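Local structure of uncharacterized protein orp (Desulfovibrio gigas, 2WFB) at residues V9-P14 with G29-D34; P22-A27 with G69-G74. The protein is not functionally characterised, but is known as the orange protein, which carries a mixed molybdenum-copper sulphide cluster, absent from this apo form. All blocks are in the same frame, centred on the assembly; numbering follows the deposited sequence.

Interaction 1 of 2, residues V9-P14 with G29-D34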
loop_
_atom_site.group_PDB
_atom_site.type_symbol
_atom_site.label_atom_id
_atom_site.label_comp_id
_atom_site.label_asym_id
_atom_site.label_seq_id
_atom_site.Cartn_x
_atom_site.Cartn_y
_atom_site.Cartn_z
ATOM N N VAL A 9 2.526 2.320 -1.599
ATOM C CA VAL A 9 2.748 1.130 -2.395
ATOM C C VAL A 9 3.569 0.180 -1.532
ATOM O O VAL A 9 4.614 0.579 -1.034
ATOM C CB VAL A 9 3.509 1.437 -3.701
ATOM C CG1 VAL A 9 3.634 0.166 -4.568
ATOM C CG2 VAL A 9 2.828 2.540 -4.514
ATOM N N THR A 10 3.096 -1.063 -1.360
ATOM C CA THR A 10 3.867 -2.087 -0.634
ATOM C C THR A 10 5.207 -2.342 -1.312
ATOM O O THR A 10 5.288 -2.457 -2.531
ATOM C CB THR A 10 3.101 -3.399 -0.462
ATOM O OG1 THR A 10 2.683 -3.882 -1.749
ATOM C CG2 THR A 10 1.870 -3.179 0.407
ATOM N N ALA A 11 6.272 -2.399 -0.510
ATOM C CA ALA A 11 7.614 -2.363 -1.051
ATOM C C ALA A 11 8.533 -3.316 -0.301
ATOM O O ALA A 11 8.331 -3.599 0.880
ATOM C CB ALA A 11 8.156 -0.954 -1.008
ATOM N N GLU A 12 9.548 -3.801 -1.000
ATOM C CA GLU A 12 10.471 -4.772 -0.452
ATOM C C GLU A 12 11.644 -4.061 0.232
ATOM O O GLU A 12 12.481 -4.696 0.875
ATOM C CB GLU A 12 10.891 -5.765 -1.575
ATOM C CG GLU A 12 9.809 -6.862 -1.807
ATOM C CD GLU A 12 9.687 -7.382 -3.234
ATOM O OE1 GLU A 12 10.522 -7.054 -4.095
ATOM O OE2 GLU A 12 8.741 -8.152 -3.496
ATOM N N GLY A 13 11.642 -2.731 0.144
ATOM C CA GLY A 13 12.697 -1.851 0.636
ATOM C C GLY A 13 12.561 -0.477 -0.040
ATOM O O GLY A 13 11.627 -0.247 -0.822
ATOM N N PRO A 14 13.489 0.446 0.246
ATOM C CA PRO A 14 13.367 1.830 -0.277
ATOM C C PRO A 14 13.644 1.945 -1.785
ATOM O O PRO A 14 14.333 1.099 -2.337
ATOM C CB PRO A 14 14.422 2.621 0.520
ATOM C CG PRO A 14 14.956 1.672 1.583
ATOM C CD PRO A 14 14.651 0.266 1.135
ATOM N N GLY A 29 7.887 -2.690 3.909
ATOM C CA GLY A 29 7.540 -1.303 4.116
ATOM C C GLY A 29 6.682 -0.804 2.972
ATOM O O GLY A 29 6.200 -1.592 2.151
ATOM N N PHE A 30 6.509 0.517 2.925
ATOM C CA PHE A 30 5.650 1.197 1.957
ATOM C C PHE A 30 6.397 2.390 1.450
ATOM O O PHE A 30 6.923 3.174 2.239
ATOM C CB PHE A 30 4.350 1.708 2.599
ATOM C CG PHE A 30 3.654 0.687 3.447
ATOM C CD1 PHE A 30 2.915 -0.323 2.869
ATOM C CD2 PHE A 30 3.762 0.732 4.830
ATOM C CE1 PHE A 30 2.288 -1.298 3.655
ATOM C CE2 PHE A 30 3.132 -0.239 5.615
ATOM C CZ PHE A 30 2.391 -1.241 5.021
ATOM N N VAL A 31 6.461 2.523 0.136
ATOM C CA VAL A 31 6.904 3.760 -0.467
ATOM C C VAL A 31 5.644 4.606 -0.632
ATOM O O VAL A 31 4.701 4.203 -1.315
ATOM C CB VAL A 31 7.593 3.527 -1.825
ATOM C CG1 VAL A 31 7.884 4.879 -2.533
ATOM C CG2 VAL A 31 8.873 2.775 -1.641
ATOM N N VAL A 32 5.621 5.756 0.033
ATOM C CA VAL A 32 4.480 6.660 0.004
ATOM C C VAL A 32 4.816 7.848 -0.902
ATOM O O VAL A 32 5.800 8.534 -0.656
ATOM C CB VAL A 32 4.153 7.193 1.407
ATOM C CG1 VAL A 32 2.900 8.098 1.342
ATOM C CG2 VAL A 32 3.946 6.044 2.379
ATOM N N VAL A 33 4.012 8.080 -1.935
ATOM C CA VAL A 33 4.328 9.124 -2.933
ATOM C C VAL A 33 3.195 10.130 -3.063
ATOM O O VAL A 33 2.015 9.767 -3.022
ATOM C CB VAL A 33 4.638 8.549 -4.358
ATOM C CG1 VAL A 33 5.921 7.773 -4.366
ATOM C CG2 VAL A 33 3.548 7.650 -4.811
ATOM N N ASP A 34 3.563 11.398 -3.214
ATOM C CA ASP A 34 2.596 12.447 -3.464
ATOM C C ASP A 34 2.411 12.539 -4.973
ATOM O O ASP A 34 3.349 12.933 -5.680
ATOM C CB ASP A 34 3.141 13.759 -2.928
ATOM C CG ASP A 34 2.104 14.873 -2.899
ATOM O OD1 ASP A 34 1.048 14.799 -3.580
ATOM O OD2 ASP A 34 2.372 15.855 -2.175
#
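Val9 and Val31 face each other as an antiparallel hydrogen-bonded pair: Val9 N donates to Val31 O and Val31 N to Val9 O, both at 2.9 Å. Val9 O has a second partner in the CA-H of Phe30, with Val9 O to Phe30 CA at 3.2 Å and an angle of 140° at the hydrogen. The next pair, Thr10 with Phe30, is non-hydrogen-bonded, and its side chains turn to the other side of the sheet. There Thr10 CG2 sits at the edge of the Phe30 ring, near its plane, 3.8 Å from Phe30 CE1. The Thr10 hydroxyl is engaged elsewhere, by Asp21 O and Thr73 OG1. Ala11 returns to the valine face. Ala11 N donates to Gly29 O at 2.8 Å, while Gly29 N gives a longer bond of 3.2 Å to Ala11 O. With Val31 CG1 anti to the backbone N (chi1 172°), Val31 CG2 stands beside that N and meets Ala11 CB at 3.8 Å. Past Ala11 the chain leaves the strand, and Gly13 O just approaches Val31 CG2. Helix 100-108 covers Val9 and Val31, and helix 55-66 covers Phe30. Strands 6-11 and 29-34 are thus an antiparallel pair inside a mixed sheet with helices on both faces, the three-layer alpha/beta architecture expected of the dinitrogenase iron-molybdenum cofactor family.

Interaction 2 of 2, residues P22-A27 with G69-G74; sequences PRFGRA and GVLLTG. With ACT (acetate ion), chain E; PO4 (phosphate ion), chain B; PO4 (phosphate ion), chain C.
Chi1 puts CG anti to the backbone N in both Phe24 (170°) and Leu71 (168°), and from there the ring and the isobutyl group cross obliquely. Leu71 CD2 lies 3.5 Å from Phe24 CD1 and equally close to Phe24 CE1, with Leu71 CD1 a little farther off along the same ring bond. Helices 55-66 and 78-86 close round this pair through Leu63 and Leu84. Nearer the end of the segment, Thr73 OG1 lies 3.6 Å from Arg23 O, but its hydrogen bond goes outside the two segments, to Thr10. Gly74 CA packs against Pro22 O at 3.4 Å. Phe24 also starts a type I turn that runs to Ala27, closed by Ala27 N to Phe24 O. At the turn Gly25 N points almost straight at O1 of a phosphate (3.0 Å, 170° at the hydrogen), which Phe24 CB also approaches. The Arg26 chain is extended from CG to NE, and NE and NH2 grip O3 and O4 of a second phosphate; NH2 also bonds Leu51 O. An acetate modelled beside NH1 is doubtfully placed. Between the segments, then, the contact rests on van der Waals packing without hydrogen bonds, its apolar part being Phe24 on Leu71, while Gly25 and Arg26 offer anions a backbone N-H and a guanidinium. The phosphates probably come from the crystallisation liquor, so the biological meaning of these sites stays open.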
loop_
_atom_site.group_PDB
_atom_site.type_symbol
_atom_site.label_atom_id
_atom_site.label_comp_id
_atom_site.label_asym_id
_atom_site.label_seq_id
_atom_site.Cartn_x
_atom_site.Cartn_y
_atom_site.Cartn_z
ATOM N N PRO A 22 4.430 -8.290 -3.077
ATOM C CA PRO A 22 3.098 -8.888 -3.244
ATOM C C PRO A 22 2.274 -8.943 -1.952
ATOM O O PRO A 22 1.072 -9.141 -2.010
ATOM C CB PRO A 22 3.382 -10.320 -3.725
ATOM C CG PRO A 22 4.794 -10.359 -4.067
ATOM C CD PRO A 22 5.501 -9.262 -3.341
ATOM N N ARG A 23 2.910 -8.759 -0.802
ATOM C CA ARG A 23 2.205 -8.914 0.456
ATOM C C ARG A 23 1.914 -7.570 1.051
ATOM O O ARG A 23 2.603 -6.579 0.770
ATOM C CB ARG A 23 3.036 -9.734 1.427
ATOM C CG ARG A 23 3.151 -11.142 0.984
ATOM C CD ARG A 23 4.410 -11.706 1.508
ATOM N NE ARG A 23 4.121 -12.258 2.792
ATOM C CZ ARG A 23 4.993 -12.414 3.774
ATOM N NH1 ARG A 23 6.260 -12.035 3.653
ATOM N NH2 ARG A 23 4.573 -12.951 4.886
ATOM N N PHE A 24 0.871 -7.527 1.860
ATOM C CA PHE A 24 0.481 -6.276 2.491
ATOM C C PHE A 24 0.891 -6.171 3.964
ATOM O O PHE A 24 1.771 -5.391 4.301
ATOM C CB PHE A 24 -1.007 -5.971 2.326
ATOM C CG PHE A 24 -1.455 -4.818 3.181
ATOM C CD1 PHE A 24 -0.956 -3.528 2.946
ATOM C CD2 PHE A 24 -2.301 -5.023 4.265
ATOM C CE1 PHE A 24 -1.337 -2.468 3.754
ATOM C CE2 PHE A 24 -2.671 -3.962 5.073
ATOM C CZ PHE A 24 -2.179 -2.665 4.795
ATOM N N GLY A 25 0.256 -6.951 4.840
ATOM C CA GLY A 25 0.500 -6.840 6.281
ATOM C C GLY A 25 1.940 -7.081 6.677
ATOM O O GLY A 25 2.446 -6.456 7.621
ATOM N N ARG A 26 2.602 -7.957 5.923
ATOM C CA ARG A 26 3.972 -8.364 6.189
ATOM C C ARG A 26 4.953 -7.872 5.112
ATOM O O ARG A 26 6.065 -8.418 4.974
ATOM C CB ARG A 26 4.040 -9.897 6.407
ATOM C CG ARG A 26 3.180 -10.316 7.634
ATOM C CD ARG A 26 3.057 -11.816 7.899
ATOM N NE ARG A 26 2.138 -11.986 9.023
ATOM C CZ ARG A 26 2.481 -11.948 10.313
ATOM N NH1 ARG A 26 3.739 -11.775 10.684
ATOM N NH2 ARG A 26 1.547 -12.087 11.248
ATOM N N ALA A 27 4.559 -6.836 4.364
ATOM C CA ALA A 27 5.501 -6.118 3.499
ATOM C C ALA A 27 6.669 -5.579 4.308
ATOM O O ALA A 27 6.520 -5.232 5.483
ATOM C CB ALA A 27 4.791 -4.958 2.782
ATOM N N GLY A 69 -4.077 7.806 1.050
ATOM C CA GLY A 69 -5.465 7.623 0.619
ATOM C C GLY A 69 -5.688 6.456 -0.328
ATOM O O GLY A 69 -6.834 6.030 -0.566
ATOM N N VAL A 70 -4.586 5.945 -0.872
ATOM C CA VAL A 70 -4.600 4.830 -1.825
ATOM C C VAL A 70 -3.504 3.874 -1.380
ATOM O O VAL A 70 -2.435 4.315 -0.953
ATOM C CB VAL A 70 -4.246 5.303 -3.248
ATOM C CG1 VAL A 70 -4.210 4.105 -4.265
ATOM C CG2 VAL A 70 -5.232 6.362 -3.733
ATOM N N LEU A 71 -3.776 2.579 -1.472
ATOM C CA LEU A 71 -2.750 1.570 -1.247
ATOM C C LEU A 71 -2.680 0.658 -2.473
ATOM O O LEU A 71 -3.691 0.079 -2.889
ATOM C CB LEU A 71 -3.071 0.740 -0.006
ATOM C CG LEU A 71 -2.169 -0.501 0.072
ATOM C CD1 LEU A 71 -0.822 -0.140 0.692
ATOM C CD2 LEU A 71 -2.857 -1.653 0.733
ATOM N N LEU A 72 -1.490 0.529 -3.023
ATOM C CA LEU A 72 -1.255 -0.355 -4.149
ATOM C C LEU A 72 -0.414 -1.560 -3.697
ATOM O O LEU A 72 0.620 -1.385 -3.062
ATOM C CB LEU A 72 -0.527 0.403 -5.232
ATOM C CG LEU A 72 -1.285 1.260 -6.292
ATOM C CD1 LEU A 72 -2.797 1.459 -6.154
ATOM C CD2 LEU A 72 -0.512 2.527 -6.646
ATOM N N THR A 73 -0.853 -2.771 -4.043
ATOM C CA THR A 73 -0.250 -4.000 -3.523
ATOM C C THR A 73 -0.544 -5.219 -4.417
ATOM O O THR A 73 -1.106 -5.081 -5.517
ATOM C CB THR A 73 -0.684 -4.283 -2.010
ATOM O OG1 THR A 73 0.117 -5.362 -1.479
ATOM C CG2 THR A 73 -2.197 -4.634 -1.855
ATOM N N GLY A 74 -0.126 -6.402 -3.945
ATOM C CA GLY A 74 -0.496 -7.654 -4.579
ATOM C C GLY A 74 -1.756 -8.221 -3.950
ATOM O O GLY A 74 -2.833 -8.154 -4.543
HETATM C C ACT E . 6.706 -12.052 8.131
HETATM O O ACT E . 6.443 -11.672 9.276
HETATM O OXT ACT E . 7.707 -11.631 7.499
HETATM C CH3 ACT E . 5.754 -12.975 7.533
HETATM P P PO4 B . -2.589 -9.629 5.194
HETATM O O1 PO4 B . -1.680 -9.136 4.144
HETATM O O2 PO4 B . -3.988 -9.455 4.708
HETATM O O3 PO4 B . -2.305 -11.061 5.479
HETATM O O4 PO4 B . -2.379 -8.814 6.448
HETATM P P PO4 C . -1.974 -11.292 9.260
HETATM O O1 PO4 C . -2.650 -9.962 9.035
HETATM O O2 PO4 C . -3.052 -12.335 9.317
HETATM O O3 PO4 C . -0.954 -11.527 8.157
HETATM O O4 PO4 C . -1.205 -11.283 10.551
#

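Interactions 1 and 2 lie side by side, their centres 9 Å apart, and their segments alternate along the chain: strand 6-11 comes first, then the loop at 22-27, then strand 29-34, and finally strand 68-72. Since 6-11 is flanked by 29-34 and 68-72 in the sheet, it belongs to one contact and borders the other. Thr10 makes the connection, with Thr10 N to Leu72 O and Thr10 OG1 to Thr73 OG1 both at 3.0 Å, probable hydrogen bonds. The loop joining the two antiparallel strands thus folds back over the end of the parallel pair, and helix 55-66 packs on both Phe30 and Phe24, tying the two contacts into one core.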